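Local coordinates for putative superoxide reductase (PDB 3QZB), which probably reduces superoxide to hydrogen peroxide at a mononuclear iron centre, using electrons delivered by reduced rubredoxin, at residues 125-128 with 129-132. Residues are numbered along the deposited sequence; the frame is centred on the assembly and turned at random.
Sequences SYCN and IHGL. With FE (Fe (III) ion), chain B.
C127 extends SG away from its backbone N (chi1 175°) and H130 swings its imidazole beside its own (chi1 -63°), and thiolate and ring converge on one iron across the tight turn of a β hairpin, whose arms belong to strands 119-127 and 131-141. This is the Cys-Asn-x-His loop of the superoxide reductase centre in an immunoglobulin-like β-sandwich, and it illustrates how one turn can supply two metal ligands from residues three apart. C127 SG binds the iron at 2.3 Å and H130 ND1 at 2.2 Å; H29, H57 and H63 complete the coordination. The turn also folds its own amides over the sulfur: I129 N donates to C127 SG in a nearly straight bond of 3.5 Å (169°), while H130 N adds a weak, bent one. The first, mainly, may draw charge from the thiolate and tune the Fe-S bond. I129 CG1 lies over one face of the H130 ring, near its rim. N128 OD1 accepts from H64 N and ND2 donates to E62 O, fixing the amide's rotation and tying the turn to the same-chain segment that carries H63; an alanine here would probably leave both without their side-chain mate and the turn less firmly placed. The hairpin closes with C127 N donating to G131 O (3.0 Å); G131 N to C127 O is weak, and a water spans those two atoms, accepting from G131 N at 2.8 Å and donating to C127 O at 2.9 Å.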
ATOM      1  N   SER A 125     -12.764  -0.034  -5.370  1.00  5.52           N
ATOM      2  CA  SER A 125     -11.825   0.787  -6.124  1.00  6.31           C
ATOM      3  C   SER A 125     -11.948   2.245  -5.747  1.00  5.50           C
ATOM      4  O   SER A 125     -12.999   2.663  -5.206  1.00  6.05           O
ATOM      5  CB  SER A 125     -12.019   0.587  -7.625  1.00  6.63           C
ATOM      6  OG  SER A 125     -13.317   0.918  -8.011  1.00  7.76           O
ATOM      7  N   TYR A 126     -10.919   3.013  -6.034  1.00  5.38           N
ATOM      8  CA  TYR A 126     -10.817   4.398  -5.608  1.00  4.85           C
ATOM      9  C   TYR A 126     -10.293   5.247  -6.759  1.00  4.85           C
ATOM     10  O   TYR A 126      -9.228   4.991  -7.293  1.00  5.47           O
ATOM     11  CB  TYR A 126      -9.851   4.500  -4.401  1.00  4.95           C
ATOM     12  CG  TYR A 126      -9.685   5.909  -3.893  1.00  5.38           C
ATOM     13  CD1 TYR A 126     -10.751   6.622  -3.369  1.00  5.75           C
ATOM     14  CD2 TYR A 126      -8.482   6.530  -3.983  1.00  6.24           C
ATOM     15  CE1 TYR A 126     -10.589   7.947  -2.979  1.00  5.94           C
ATOM     16  CE2 TYR A 126      -8.296   7.862  -3.588  1.00  5.98           C
ATOM     17  CZ  TYR A 126      -9.367   8.549  -3.106  1.00  5.63           C
ATOM     18  OH  TYR A 126      -9.255   9.895  -2.749  1.00  6.63           O
ATOM     19  N   CYS A 127     -11.073   6.295  -7.078  1.00  5.90           N
ATOM     20  CA  CYS A 127     -10.689   7.356  -8.010  1.00  5.24           C
ATOM     21  C   CYS A 127     -10.193   8.526  -7.205  1.00  6.25           C
ATOM     22  O   CYS A 127     -10.685   8.815  -6.120  1.00  6.29           O
ATOM     23  CB  CYS A 127     -11.916   7.726  -8.840  1.00  6.04           C
ATOM     24  SG  CYS A 127     -11.540   9.154  -9.926  1.00  6.12           S
ATOM     25  N   ASN A 128      -9.169   9.187  -7.711  1.00  5.42           N
ATOM     26  CA  ASN A 128      -8.586  10.331  -6.974  1.00  5.89           C
ATOM     27  C   ASN A 128      -9.550  11.513  -6.801  1.00  6.55           C
ATOM     28  O   ASN A 128      -9.330  12.319  -5.894  1.00  7.39           O
ATOM     29  CB  ASN A 128      -7.255  10.785  -7.544  1.00  5.84           C
ATOM     30  CG  ASN A 128      -7.378  11.554  -8.829  1.00  6.20           C
ATOM     31  OD1 ASN A 128      -8.286  11.319  -9.633  1.00  6.98           O
ATOM     32  ND2 ASN A 128      -6.429  12.468  -9.070  1.00  8.34           N
ATOM     33  N   ILE A 129     -10.632  11.593  -7.603  1.00  5.84           N
ATOM     34  CA  ILE A 129     -11.600  12.664  -7.434  1.00  6.08           C
ATOM     35  C   ILE A 129     -13.037  12.190  -7.319  1.00  5.76           C
ATOM     36  O   ILE A 129     -13.900  12.971  -6.960  1.00  6.61           O
ATOM     37  CB  ILE A 129     -11.469  13.744  -8.568  1.00  6.32           C
ATOM     38  CG1 ILE A 129     -11.916  13.198  -9.913  1.00  6.77           C
ATOM     39  CG2 ILE A 129     -10.067  14.307  -8.570  1.00  7.74           C
ATOM     40  CD1 ILE A 129     -11.753  14.190 -11.076  1.00  8.09           C
ATOM     41  N   HIS A 130     -13.347  10.903  -7.612  1.00  5.50           N
ATOM     42  CA  HIS A 130     -14.701  10.400  -7.566  1.00  5.33           C
ATOM     43  C   HIS A 130     -14.920   9.299  -6.510  1.00  5.63           C
ATOM     44  O   HIS A 130     -15.908   8.550  -6.573  1.00  6.21           O
ATOM     45  CB  HIS A 130     -15.146   9.865  -8.930  1.00  6.41           C
ATOM     46  CG  HIS A 130     -15.176  10.926  -9.998  1.00  6.76           C
ATOM     47  ND1 HIS A 130     -14.406  10.863 -11.157  1.00  6.52           N
ATOM     48  CD2 HIS A 130     -15.928  12.065 -10.092  1.00  7.38           C
ATOM     49  CE1 HIS A 130     -14.692  11.921 -11.887  1.00  7.30           C
ATOM     50  NE2 HIS A 130     -15.597  12.662 -11.287  1.00  7.37           N
ATOM     51  N   GLY A 131     -14.020   9.245  -5.528  1.00  6.06           N
ATOM     52  CA  GLY A 131     -14.243   8.396  -4.370  1.00  6.20           C
ATOM     53  C   GLY A 131     -14.292   6.902  -4.643  1.00  5.31           C
ATOM     54  O   GLY A 131     -13.603   6.380  -5.526  1.00  5.63           O
ATOM     55  N   LEU A 132     -15.004   6.203  -3.765  1.00  5.88           N
ATOM     56  CA  LEU A 132     -15.023   4.759  -3.644  1.00  5.30           C
ATOM     57  C   LEU A 132     -16.210   4.121  -4.365  1.00  6.05           C
ATOM     58  O   LEU A 132     -17.352   4.623  -4.332  1.00  6.39           O
ATOM     59  CB  LEU A 132     -15.130   4.362  -2.153  1.00  6.12           C
ATOM     60  CG  LEU A 132     -13.865   4.694  -1.320  1.00  5.84           C
ATOM     61  CD1 LEU A 132     -14.222   4.483   0.201  1.00  6.77           C
ATOM     62  CD2 LEU A 132     -12.686   3.864  -1.691  1.00  6.65           C
TER
HETATM   63 FE    FE B 132     -13.008   9.294 -11.734  1.00  5.79          FE
HETATM   64  O   HOH W   1     -11.947  10.848  -4.509  1.00  7.70           O